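Local coordinates for protein LbaCas13a H328A (C2c2) (Lachnospiraceae bacterium NK4A179, PDB 5WLH) that binds a CRISPR guide RNA (here a pre-crRNA) and, as a Cas13a enzyme, probably uses it to recognise and cleave target RNA, at residues A[697-703]-A[865-870]; A[1015-1021]-A[1062-1066]; A[1074-1079]-A[1092-1096]; A[1083-1087]-A[1344-1350]. The contacts are given in a common frame with arbitrary orientation. Numbering follows the deposited sequence.

How the interactions relate
From the N terminus, interaction 1 comes first: it closes a long excursion of 161 residues, about half of it helical and without strands, by bringing 865-870 back to 697-703, and it is complete before any other contact begins. Interaction 2 follows, folding 1015-1021 onto the first turn of helix 1062-1075 and closing a shorter loop. The other end of that helix enters interaction 3, where 1074-1079 meets 1092-1096 on helix 1087-1103. Interaction 4 crosses interaction 3, because 1083-1087 lies between the two segments of interaction 3 and pairs with the distant 1344-1350. The two touch through Phe1084, which packs on Tyr1078 and Ile1093, so helices, connecting loop and beta hairpin form one continuous unit beside the guide RNA.

Interaction 1 of 4, residues A[697-703]-A[865-870]; sequences LGIELDL and VLKPYK
Ile699 lies over Leu866 and Pro868, its CG1 4.0 Å from Leu866 CA and its CG2 3.7 Å from Pro868 CG, while CD1 comes within 4.2 Å of Val865 CG1. Both segments are loops that run in the same direction. CA atoms pair as Ile699-Leu866 at 5.5 Å, Leu701-Pro868 at 6.4 Å and Leu703-Lys870 at 7.4 Å, so the chains diverge slowly. From Ile699 onward the first chain is extended; Gly698, with positive phi (65°/25°), bends it just before. The second leaves helical angles at Val865 and Leu866 and is extended from Pro868. Alternate residues do the work: Leu697 (m, t) sets CD2 3.7 Å from Leu866 CD2, Leu701 (t, p) brings CD1 to 3.8 Å from Pro868 CB, and Leu703 (m, t) brings CD2 to 3.7 Å from Lys870 CB. Glu700 points away. No hydrogen bond crosses the gap. Phe724 of helix 709-732 packs on Leu697 and Val865, and Phe651 packs on Leu701. This is an apolar seam of two parallel, extended loops laid against helices 709-732 and 843-861, rather than a beta sheet.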
# COMPACT_ATOMS: atom_id res chain seq x y z
N LEU A 697 24.61 19.59 -23.67
CA LEU A 697 24.17 20.92 -24.06
C LEU A 697 25.30 21.94 -24.15
O LEU A 697 25.16 22.91 -24.90
CB LEU A 697 23.12 21.45 -23.07
CG LEU A 697 21.81 20.68 -23.01
CD1 LEU A 697 20.90 21.34 -21.98
CD2 LEU A 697 21.11 20.61 -24.37
N GLY A 698 26.38 21.76 -23.41
CA GLY A 698 27.49 22.69 -23.49
C GLY A 698 27.16 24.09 -23.03
O GLY A 698 27.80 25.05 -23.47
N ILE A 699 26.17 24.24 -22.15
CA ILE A 699 25.82 25.56 -21.66
C ILE A 699 26.88 26.01 -20.67
O ILE A 699 27.16 25.32 -19.68
CB ILE A 699 24.43 25.56 -21.01
CG1 ILE A 699 23.38 24.97 -21.96
CG2 ILE A 699 24.05 26.97 -20.62
CD1 ILE A 699 22.02 24.80 -21.33
N GLU A 700 27.48 27.16 -20.93
CA GLU A 700 28.31 27.80 -19.92
C GLU A 700 27.89 29.25 -19.80
O GLU A 700 27.86 29.98 -20.80
CB GLU A 700 29.80 27.66 -20.23
CG GLU A 700 30.47 26.53 -19.43
CD GLU A 700 30.79 26.90 -17.98
OE1 GLU A 700 31.81 26.41 -17.46
OE2 GLU A 700 30.02 27.67 -17.35
N LEU A 701 27.55 29.65 -18.59
CA LEU A 701 27.03 30.98 -18.33
C LEU A 701 28.19 31.90 -17.97
O LEU A 701 28.85 31.70 -16.95
CB LEU A 701 26.00 30.92 -17.20
CG LEU A 701 25.43 32.26 -16.75
CD1 LEU A 701 24.37 32.73 -17.74
CD2 LEU A 701 24.87 32.15 -15.34
N ASP A 702 28.43 32.90 -18.82
CA ASP A 702 29.51 33.86 -18.58
C ASP A 702 29.04 34.89 -17.57
O ASP A 702 28.13 35.68 -17.85
CB ASP A 702 29.93 34.52 -19.88
CG ASP A 702 30.65 33.56 -20.81
OD1 ASP A 702 31.21 32.57 -20.31
OD2 ASP A 702 30.63 33.80 -22.04
N LEU A 703 29.64 34.88 -16.39
CA LEU A 703 29.39 35.91 -15.40
C LEU A 703 30.70 36.66 -15.10
O LEU A 703 30.89 37.21 -14.02
CB LEU A 703 28.80 35.31 -14.12
CG LEU A 703 27.47 34.57 -14.29
CD1 LEU A 703 27.07 33.90 -12.98
CD2 LEU A 703 26.37 35.49 -14.77
N VAL A 865 17.67 28.19 -25.29
CA VAL A 865 18.11 27.75 -23.97
C VAL A 865 19.63 27.65 -23.90
O VAL A 865 20.22 27.93 -22.86
CB VAL A 865 17.43 26.41 -23.63
CG1 VAL A 865 18.09 25.74 -22.45
CG2 VAL A 865 15.94 26.61 -23.39
N LEU A 866 20.28 27.27 -25.01
CA LEU A 866 21.73 27.10 -24.98
C LEU A 866 22.50 28.40 -24.84
O LEU A 866 23.70 28.36 -24.57
CB LEU A 866 22.21 26.38 -26.25
CG LEU A 866 21.47 25.10 -26.66
CD1 LEU A 866 22.01 24.58 -27.98
CD2 LEU A 866 21.58 24.04 -25.58
N LYS A 867 21.85 29.56 -24.98
CA LYS A 867 22.54 30.85 -24.96
C LYS A 867 21.98 31.77 -23.88
O LYS A 867 21.40 32.83 -24.19
CB LYS A 867 22.45 31.51 -26.34
CG LYS A 867 23.17 30.71 -27.42
CD LYS A 867 24.68 30.84 -27.28
CE LYS A 867 25.40 29.61 -27.81
NZ LYS A 867 25.61 28.58 -26.75
N PRO A 868 22.14 31.42 -22.61
CA PRO A 868 21.69 32.31 -21.54
C PRO A 868 22.58 33.53 -21.46
O PRO A 868 23.77 33.49 -21.78
CB PRO A 868 21.83 31.45 -20.28
CG PRO A 868 22.96 30.53 -20.61
CD PRO A 868 22.84 30.23 -22.07
N TYR A 869 21.98 34.63 -21.01
CA TYR A 869 22.73 35.86 -20.76
C TYR A 869 22.11 36.54 -19.55
O TYR A 869 20.92 36.90 -19.57
CB TYR A 869 22.74 36.77 -22.00
CG TYR A 869 21.44 37.49 -22.27
CD1 TYR A 869 20.28 36.79 -22.60
CD2 TYR A 869 21.37 38.88 -22.18
CE1 TYR A 869 19.09 37.46 -22.83
CE2 TYR A 869 20.19 39.55 -22.41
CZ TYR A 869 19.05 38.84 -22.74
OH TYR A 869 17.87 39.51 -22.97
N LYS A 870 22.89 36.68 -18.49
CA LYS A 870 22.40 37.32 -17.28
C LYS A 870 22.11 38.79 -17.55
O LYS A 870 22.92 39.50 -18.16
CB LYS A 870 23.42 37.18 -16.15
CG LYS A 870 22.85 37.41 -14.76
CD LYS A 870 23.13 38.83 -14.28
CE LYS A 870 22.22 39.22 -13.13
NZ LYS A 870 22.60 40.56 -12.60

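Interaction 2 of 4, residues A[1015-1021]-A[1062-1066]; sequences FCNSDAV and RSDIV
Ile1065 is central to the apolar part: its CD1 lies 3.5 Å from Phe1015 CE2, near the plane of that ring and at its edge, and its CG2 is 4.5 Å from Ala1020 CB. The contact packs a classic beta bulge, Ala1020 and Val1021 in strand 1019-1021 opposite strand 1024-1025, against the first turn of helix 1062-1075. Phe1015 belongs to helix 1008-1017; its CA-to-CB bond points sideways, and chi1 t brings the ring up against Ile1065 on helix 1062-1075. After helix 1008-1017 the chain becomes extended at Ser1018 and Asp1019, then turns a corner at Ala1020 (-98°/-58°). Ala1020 and Val1066 are the closest CA pair, 5.7 Å apart. Next to them Val1021 CG2 meets Val1066 CG1 at 3.5 Å, and Ala1020 O lies 3.6 Å from Val1066 CG2. Arg1062 (chi1 and chi2 both t, chi3 m) reaches outward to form the polar edge. Its NH1 makes a weak hydrogen bond to Asp1019 O (2.9 Å), its NE forms a salt bridge with Glu1002, and its NH2 donates to Ser1018 OG at 2.7 Å, almost in line. That same OG, with Ser1018 in rotamer p, donates to Phe1015 O at 2.8 Å.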
# COMPACT_ATOMS: atom_id res chain seq x y z
N PHE A 1015 16.45 41.56 15.20
CA PHE A 1015 17.19 40.32 15.02
C PHE A 1015 17.76 40.21 13.62
O PHE A 1015 18.90 39.76 13.44
CB PHE A 1015 16.27 39.15 15.34
CG PHE A 1015 16.94 37.81 15.29
CD1 PHE A 1015 17.69 37.36 16.37
CD2 PHE A 1015 16.79 36.99 14.18
CE1 PHE A 1015 18.29 36.12 16.33
CE2 PHE A 1015 17.39 35.75 14.14
CZ PHE A 1015 18.14 35.31 15.22
N CYS A 1016 17.00 40.61 12.60
CA CYS A 1016 17.49 40.51 11.23
C CYS A 1016 18.53 41.58 10.93
O CYS A 1016 19.37 41.39 10.04
CB CYS A 1016 16.34 40.62 10.24
SG CYS A 1016 15.06 39.36 10.46
N ASN A 1017 18.48 42.71 11.62
CA ASN A 1017 19.46 43.77 11.44
C ASN A 1017 20.68 43.60 12.34
O ASN A 1017 21.62 44.40 12.25
CB ASN A 1017 18.81 45.13 11.69
CG ASN A 1017 17.98 45.60 10.51
OD1 ASN A 1017 18.52 45.95 9.46
ND2 ASN A 1017 16.67 45.59 10.67
N SER A 1018 20.69 42.58 13.19
CA SER A 1018 21.84 42.29 14.02
C SER A 1018 22.89 41.51 13.23
O SER A 1018 22.59 40.83 12.25
CB SER A 1018 21.41 41.48 15.24
OG SER A 1018 21.26 40.12 14.89
N ASP A 1019 24.14 41.63 13.67
CA ASP A 1019 25.22 40.90 13.02
C ASP A 1019 25.13 39.42 13.38
O ASP A 1019 24.89 39.06 14.53
CB ASP A 1019 26.58 41.46 13.44
CG ASP A 1019 27.05 42.58 12.53
OD1 ASP A 1019 26.19 43.23 11.89
OD2 ASP A 1019 28.27 42.82 12.46
N ALA A 1020 25.32 38.57 12.37
CA ALA A 1020 25.33 37.12 12.56
C ALA A 1020 26.75 36.58 12.67
O ALA A 1020 27.10 35.95 13.67
CB ALA A 1020 24.58 36.43 11.41
N VAL A 1021 27.58 36.82 11.66
CA VAL A 1021 28.98 36.42 11.66
C VAL A 1021 29.78 37.47 10.89
O VAL A 1021 29.48 37.76 9.73
CB VAL A 1021 29.18 35.02 11.04
CG1 VAL A 1021 30.58 34.88 10.45
CG2 VAL A 1021 28.96 33.96 12.09
N ARG A 1062 19.88 31.52 16.77
CA ARG A 1062 20.99 32.31 16.25
C ARG A 1062 22.14 31.41 15.80
O ARG A 1062 22.68 31.57 14.70
CB ARG A 1062 21.47 33.31 17.31
CG ARG A 1062 22.66 34.15 16.87
CD ARG A 1062 22.97 35.24 17.89
NE ARG A 1062 22.05 36.37 17.81
CZ ARG A 1062 22.12 37.34 16.90
NH1 ARG A 1062 23.07 37.31 15.96
NH2 ARG A 1062 21.24 38.33 16.92
N SER A 1063 22.50 30.43 16.63
CA SER A 1063 23.64 29.58 16.30
C SER A 1063 23.39 28.76 15.05
O SER A 1063 24.33 28.44 14.31
CB SER A 1063 23.99 28.66 17.48
OG SER A 1063 22.96 27.74 17.76
N ASP A 1064 22.12 28.41 14.78
CA ASP A 1064 21.77 27.81 13.49
C ASP A 1064 22.10 28.75 12.35
O ASP A 1064 22.70 28.35 11.34
CB ASP A 1064 20.28 27.45 13.46
CG ASP A 1064 19.93 26.29 14.36
OD1 ASP A 1064 20.79 25.41 14.58
OD2 ASP A 1064 18.77 26.25 14.84
N ILE A 1065 21.68 30.01 12.47
CA ILE A 1065 21.90 31.00 11.42
C ILE A 1065 23.39 31.28 11.29
O ILE A 1065 23.91 31.46 10.18
CB ILE A 1065 21.10 32.27 11.72
CG1 ILE A 1065 19.59 31.95 11.75
CG2 ILE A 1065 21.39 33.35 10.71
CD1 ILE A 1065 18.78 32.93 12.53
N VAL A 1066 24.10 31.29 12.41
CA VAL A 1066 25.56 31.41 12.38
C VAL A 1066 26.17 30.26 11.59
O VAL A 1066 26.98 30.47 10.67
CB VAL A 1066 26.10 31.47 13.81
CG1 VAL A 1066 27.62 31.26 13.83
CG2 VAL A 1066 25.69 32.79 14.47

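Interaction 3 of 4, residues A[1074-1079]-A[1092-1096]; sequences ETSQYQ and NIKKF. With nucleotides of chain B.
An adenine of the bound pre-crRNA, A38 of chain B, rests against the cleft where these two segments meet. Gln1079 CB lies 3.3 Å from its N1, Ile1093 CD1 3.7 Å from its C2, and Phe1096 CE2 3.3 Å from its C5, which sits at the edge of the phenyl ring. Behind the base, Thr1075 and Ile1093 form the closest CA pair, 6.4 Å apart. Thr1075 CB meets Ile1093 CD1 at 3.7 Å; its OG1 (rotamer p) turns back to Leu1071 O and Lys1072 O of its own helix. A type I turn from Thr1075 to Tyr1078, closed by Tyr1078 N to Thr1075 O at 3.3 Å, brings the tyrosine (chi1 p) beside the partner helix, its ring edge meeting Ile1093, with Tyr1078 CE1 3.9 Å from Ile1093 CG1. No hydrogen bond joins the segments. The contact thus packs the end of helix 1062-1075 and its following turn on helix 1087-1103, while Lys1094 of that second helix touches Phe1341 and Tyr1343 on strand 1336-1344.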
# COMPACT_ATOMS: atom_id res chain seq x y z
N GLU A 1074 32.14 28.60 3.53
CA GLU A 1074 33.08 27.51 3.27
C GLU A 1074 32.76 26.75 1.99
O GLU A 1074 33.63 26.05 1.47
CB GLU A 1074 33.11 26.56 4.46
CG GLU A 1074 34.36 25.70 4.54
CD GLU A 1074 35.55 26.43 5.15
OE1 GLU A 1074 36.49 25.76 5.62
OE2 GLU A 1074 35.55 27.69 5.15
N THR A 1075 31.54 26.86 1.47
CA THR A 1075 31.16 26.16 0.25
C THR A 1075 30.99 27.10 -0.94
O THR A 1075 30.74 26.62 -2.05
CB THR A 1075 29.86 25.37 0.46
OG1 THR A 1075 28.79 26.27 0.76
CG2 THR A 1075 30.02 24.38 1.60
N SER A 1076 31.14 28.41 -0.75
CA SER A 1076 30.76 29.41 -1.75
C SER A 1076 31.58 29.33 -3.03
O SER A 1076 31.17 29.92 -4.04
CB SER A 1076 30.89 30.81 -1.16
OG SER A 1076 32.16 30.99 -0.57
N GLN A 1077 32.71 28.62 -3.04
CA GLN A 1077 33.62 28.62 -4.17
C GLN A 1077 33.50 27.37 -5.05
O GLN A 1077 34.07 27.35 -6.14
CB GLN A 1077 35.07 28.77 -3.69
CG GLN A 1077 35.52 27.70 -2.69
CD GLN A 1077 35.03 27.97 -1.27
OE1 GLN A 1077 34.08 28.72 -1.04
NE2 GLN A 1077 35.69 27.34 -0.30
N TYR A 1078 32.77 26.34 -4.60
CA TYR A 1078 32.59 25.14 -5.40
C TYR A 1078 31.15 24.64 -5.35
O TYR A 1078 30.90 23.43 -5.46
CB TYR A 1078 33.55 24.03 -4.95
CG TYR A 1078 33.58 23.79 -3.45
CD1 TYR A 1078 32.56 23.08 -2.82
CD2 TYR A 1078 34.63 24.25 -2.67
CE1 TYR A 1078 32.58 22.85 -1.45
CE2 TYR A 1078 34.66 24.03 -1.30
CZ TYR A 1078 33.63 23.33 -0.70
OH TYR A 1078 33.64 23.09 0.66
N GLN A 1079 30.18 25.55 -5.20
CA GLN A 1079 28.82 25.14 -4.87
C GLN A 1079 28.07 24.58 -6.07
O GLN A 1079 27.34 23.59 -5.93
CB GLN A 1079 28.06 26.31 -4.24
CG GLN A 1079 27.43 27.29 -5.22
CD GLN A 1079 27.17 28.65 -4.61
OE1 GLN A 1079 26.03 29.09 -4.54
NE2 GLN A 1079 28.24 29.31 -4.17
N ASN A 1092 30.68 18.87 3.47
CA ASN A 1092 30.34 20.24 3.84
C ASN A 1092 29.15 20.75 3.04
O ASN A 1092 28.33 21.52 3.56
CB ASN A 1092 31.55 21.15 3.65
CG ASN A 1092 32.36 21.31 4.92
OD1 ASN A 1092 31.85 21.11 6.02
ND2 ASN A 1092 33.63 21.68 4.77
N ILE A 1093 29.05 20.35 1.78
CA ILE A 1093 27.89 20.71 0.98
C ILE A 1093 26.63 20.13 1.61
O ILE A 1093 25.62 20.83 1.76
CB ILE A 1093 28.07 20.24 -0.47
CG1 ILE A 1093 29.07 21.14 -1.19
CG2 ILE A 1093 26.74 20.23 -1.22
CD1 ILE A 1093 28.51 22.52 -1.50
N LYS A 1094 26.69 18.86 2.01
CA LYS A 1094 25.55 18.23 2.67
C LYS A 1094 25.18 18.96 3.95
O LYS A 1094 24.00 19.20 4.22
CB LYS A 1094 25.85 16.76 2.97
CG LYS A 1094 24.67 15.98 3.55
CD LYS A 1094 23.60 15.76 2.49
CE LYS A 1094 22.57 14.72 2.94
NZ LYS A 1094 21.75 15.19 4.09
N LYS A 1095 26.18 19.34 4.75
CA LYS A 1095 25.91 20.09 5.97
C LYS A 1095 25.27 21.43 5.67
O LYS A 1095 24.35 21.86 6.37
CB LYS A 1095 27.20 20.28 6.78
CG LYS A 1095 27.68 19.04 7.51
CD LYS A 1095 28.94 19.34 8.32
CE LYS A 1095 29.43 18.11 9.07
NZ LYS A 1095 30.30 18.47 10.23
N PHE A 1096 25.74 22.12 4.62
CA PHE A 1096 25.11 23.39 4.28
C PHE A 1096 23.66 23.18 3.87
O PHE A 1096 22.77 23.93 4.29
CB PHE A 1096 25.84 24.10 3.14
CG PHE A 1096 25.08 25.30 2.65
CD1 PHE A 1096 25.02 26.44 3.42
CD2 PHE A 1096 24.37 25.26 1.46
CE1 PHE A 1096 24.31 27.54 2.99
CE2 PHE A 1096 23.64 26.36 1.03
CZ PHE A 1096 23.62 27.50 1.80
P A B 38 17.32 26.61 -3.44
OP1 A B 38 16.72 27.02 -2.14
OP2 A B 38 18.63 27.21 -3.82
O5' A B 38 17.57 25.04 -3.50
C5' A B 38 17.96 24.41 -4.71
C4' A B 38 19.03 23.37 -4.47
O4' A B 38 20.33 24.01 -4.42
C3' A B 38 18.90 22.58 -3.17
O3' A B 38 19.37 21.26 -3.39
C2' A B 38 19.87 23.29 -2.24
O2' A B 38 20.36 22.48 -1.19
C1' A B 38 20.98 23.66 -3.22
N9 A B 38 21.82 24.78 -2.78
C8 A B 38 21.46 26.06 -2.46
N7 A B 38 22.47 26.81 -2.10
C5 A B 38 23.56 25.97 -2.20
C6 A B 38 24.94 26.16 -1.96
N6 A B 38 25.45 27.32 -1.55
N1 A B 38 25.76 25.11 -2.14
C2 A B 38 25.24 23.94 -2.55
N3 A B 38 23.97 23.64 -2.81
C4 A B 38 23.18 24.71 -2.61

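Interaction 4 of 4, residues A[1083-1087]-A[1344-1350]; sequences IFDSE and KLKNGTV. With nucleotides of chain B.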
# COMPACT_ATOMS: atom_id res chain seq x y z
N ILE A 1083 29.09 17.91 -8.68
CA ILE A 1083 29.81 16.69 -8.35
C ILE A 1083 31.24 17.08 -8.03
O ILE A 1083 31.94 17.65 -8.87
CB ILE A 1083 29.75 15.68 -9.51
CG1 ILE A 1083 28.45 15.86 -10.31
CG2 ILE A 1083 29.83 14.26 -8.99
CD1 ILE A 1083 28.36 14.96 -11.53
N PHE A 1084 31.68 16.79 -6.81
CA PHE A 1084 32.86 17.41 -6.23
C PHE A 1084 34.07 16.49 -6.28
O PHE A 1084 33.99 15.30 -6.57
CB PHE A 1084 32.57 17.84 -4.79
CG PHE A 1084 31.25 18.53 -4.63
CD1 PHE A 1084 31.12 19.89 -4.90
CD2 PHE A 1084 30.12 17.82 -4.24
CE1 PHE A 1084 29.90 20.52 -4.76
CE2 PHE A 1084 28.90 18.45 -4.10
CZ PHE A 1084 28.79 19.81 -4.36
N ASP A 1085 35.23 17.09 -5.99
CA ASP A 1085 36.50 16.37 -5.95
C ASP A 1085 36.76 15.76 -4.58
O ASP A 1085 36.95 14.55 -4.44
CB ASP A 1085 37.66 17.30 -6.35
CG ASP A 1085 37.71 17.58 -7.84
OD1 ASP A 1085 38.50 16.92 -8.54
OD2 ASP A 1085 36.95 18.46 -8.31
N SER A 1086 36.77 16.59 -3.54
CA SER A 1086 37.19 16.16 -2.22
C SER A 1086 36.05 15.51 -1.44
O SER A 1086 34.87 15.68 -1.76
CB SER A 1086 37.76 17.33 -1.42
OG SER A 1086 37.53 17.15 -0.04
N GLU A 1087 36.43 14.76 -0.41
CA GLU A 1087 35.46 14.12 0.46
C GLU A 1087 34.83 15.11 1.43
O GLU A 1087 33.61 15.10 1.63
CB GLU A 1087 36.12 12.98 1.23
CG GLU A 1087 35.18 11.86 1.59
CD GLU A 1087 35.81 10.81 2.47
OE1 GLU A 1087 36.95 10.38 2.16
OE2 GLU A 1087 35.18 10.41 3.47
N LYS A 1344 28.95 10.03 -5.61
CA LYS A 1344 30.09 9.84 -6.49
C LYS A 1344 30.89 11.13 -6.59
O LYS A 1344 30.34 12.22 -6.68
CB LYS A 1344 29.63 9.42 -7.88
CG LYS A 1344 28.61 8.32 -7.89
CD LYS A 1344 28.68 7.62 -9.22
CE LYS A 1344 27.64 6.53 -9.30
NZ LYS A 1344 27.82 5.47 -8.27
N LEU A 1345 32.22 10.98 -6.57
CA LEU A 1345 33.14 12.10 -6.70
C LEU A 1345 33.88 11.98 -8.03
O LEU A 1345 33.42 11.30 -8.95
CB LEU A 1345 34.09 12.10 -5.49
CG LEU A 1345 33.47 12.10 -4.09
CD1 LEU A 1345 34.54 11.85 -3.04
CD2 LEU A 1345 32.76 13.42 -3.82
N LYS A 1346 35.03 12.66 -8.12
CA LYS A 1346 35.97 12.39 -9.21
C LYS A 1346 36.84 11.18 -8.87
O LYS A 1346 36.99 10.26 -9.69
CB LYS A 1346 36.85 13.62 -9.47
CG LYS A 1346 36.10 14.95 -9.50
CD LYS A 1346 34.97 14.97 -10.52
CE LYS A 1346 33.62 15.10 -9.85
NZ LYS A 1346 32.53 14.75 -10.80
N ASN A 1347 37.41 11.16 -7.66
CA ASN A 1347 38.16 10.03 -7.14
C ASN A 1347 37.34 8.76 -7.26
O ASN A 1347 37.56 7.92 -8.14
CB ASN A 1347 38.51 10.26 -5.67
CG ASN A 1347 38.92 11.68 -5.40
OD1 ASN A 1347 38.27 12.61 -5.87
ND2 ASN A 1347 39.95 11.87 -4.58
N GLY A 1348 36.36 8.64 -6.37
CA GLY A 1348 35.48 7.49 -6.33
C GLY A 1348 34.19 7.80 -5.61
O GLY A 1348 33.36 8.57 -6.12
N THR A 1349 34.01 7.24 -4.42
CA THR A 1349 32.72 7.29 -3.74
C THR A 1349 32.90 7.61 -2.26
O THR A 1349 33.82 7.10 -1.61
CB THR A 1349 31.98 5.96 -3.91
OG1 THR A 1349 31.52 5.84 -5.27
CG2 THR A 1349 30.79 5.86 -2.97
N VAL A 1350 32.02 8.46 -1.73
CA VAL A 1350 31.90 8.70 -0.30
C VAL A 1350 30.47 8.38 0.12
O VAL A 1350 29.53 8.62 -0.65
CB VAL A 1350 32.28 10.15 0.08
CG1 VAL A 1350 31.49 11.15 -0.74
CG2 VAL A 1350 32.07 10.39 1.58
P G B 43 24.61 4.93 -10.09
OP1 G B 43 25.82 4.81 -10.93
OP2 G B 43 23.54 5.89 -10.48
O5' G B 43 23.96 3.48 -10.05
C5' G B 43 24.74 2.32 -9.78
C4' G B 43 23.86 1.19 -9.31
O4' G B 43 23.10 1.64 -8.15
C3' G B 43 22.79 0.73 -10.30
O3' G B 43 23.26 -0.21 -11.26
C2' G B 43 21.70 0.19 -9.38
O2' G B 43 22.06 -1.08 -8.87
C1' G B 43 21.76 1.20 -8.24
N9 G B 43 20.91 2.38 -8.50
C8 G B 43 21.37 3.62 -8.88
N7 G B 43 20.45 4.51 -9.06
C5 G B 43 19.27 3.84 -8.77
C6 G B 43 17.93 4.31 -8.80
O6 G B 43 17.51 5.45 -9.08
N1 G B 43 17.04 3.31 -8.44
C2 G B 43 17.39 2.02 -8.12
N2 G B 43 16.39 1.20 -7.80
N3 G B 43 18.64 1.57 -8.09
C4 G B 43 19.53 2.53 -8.41
P U B 42 22.81 9.93 -8.13
OP1 U B 42 23.89 10.42 -9.02
OP2 U B 42 21.42 9.85 -8.64
O5' U B 42 23.20 8.48 -7.63
C5' U B 42 24.54 8.16 -7.25
C4' U B 42 24.59 6.76 -6.69
O4' U B 42 23.72 6.69 -5.53
C3' U B 42 24.08 5.67 -7.62
O3' U B 42 25.04 5.22 -8.56
C2' U B 42 23.63 4.59 -6.64
O2' U B 42 24.74 3.86 -6.15
C1' U B 42 23.07 5.43 -5.50
N1 U B 42 21.60 5.64 -5.62
C2 U B 42 20.78 4.59 -5.26
O2 U B 42 21.21 3.53 -4.86
N3 U B 42 19.43 4.82 -5.37
C4 U B 42 18.83 5.99 -5.81
O4 U B 42 17.60 6.06 -5.86
C5 U B 42 19.75 7.03 -6.16
C6 U B 42 21.07 6.83 -6.06
O HOH W 1 29.85 14.61 -5.65
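Ile1083 starts the contact tightly, its CG2 3.1 Å from Lys1344 O, while Lys1346 (chi1 and chi2 both m) folds back so that its CE lies 3.2 Å from Ile1083 O. At Phe1084 the backbone takes over: Phe1084 O accepts a weak hydrogen bond from Lys1346 N (3.2 Å), and one water bridges Phe1084 N (3.1 Å) and Lys1344 O (2.6 Å). Its CA-to-CB bond points away from 1344-1350, and the ring packs on Tyr1078 and Ile1093. Asp1085 follows, its OD1 3.3 Å from Lys1346 CG. Ser1086 is the N-cap of helix 1087-1103, its OG taking Glu1089 N, and its carbonyl O rests 3.7 Å from Leu1345 CD2. Glu1087 packs CG on Val1350 CG2 at 3.4 Å and pairs with Lys1091. On the other segment, Lys1344 NZ reaches away to donate to O3' of U42 of chain B at 2.8 Å. Leu1345 N to Gly1348 O (2.7 Å) closes the turn of a beta hairpin, strands 1336-1344 and 1349-1353, whose tip receives the helix-capping loop beside the guide RNA backbone.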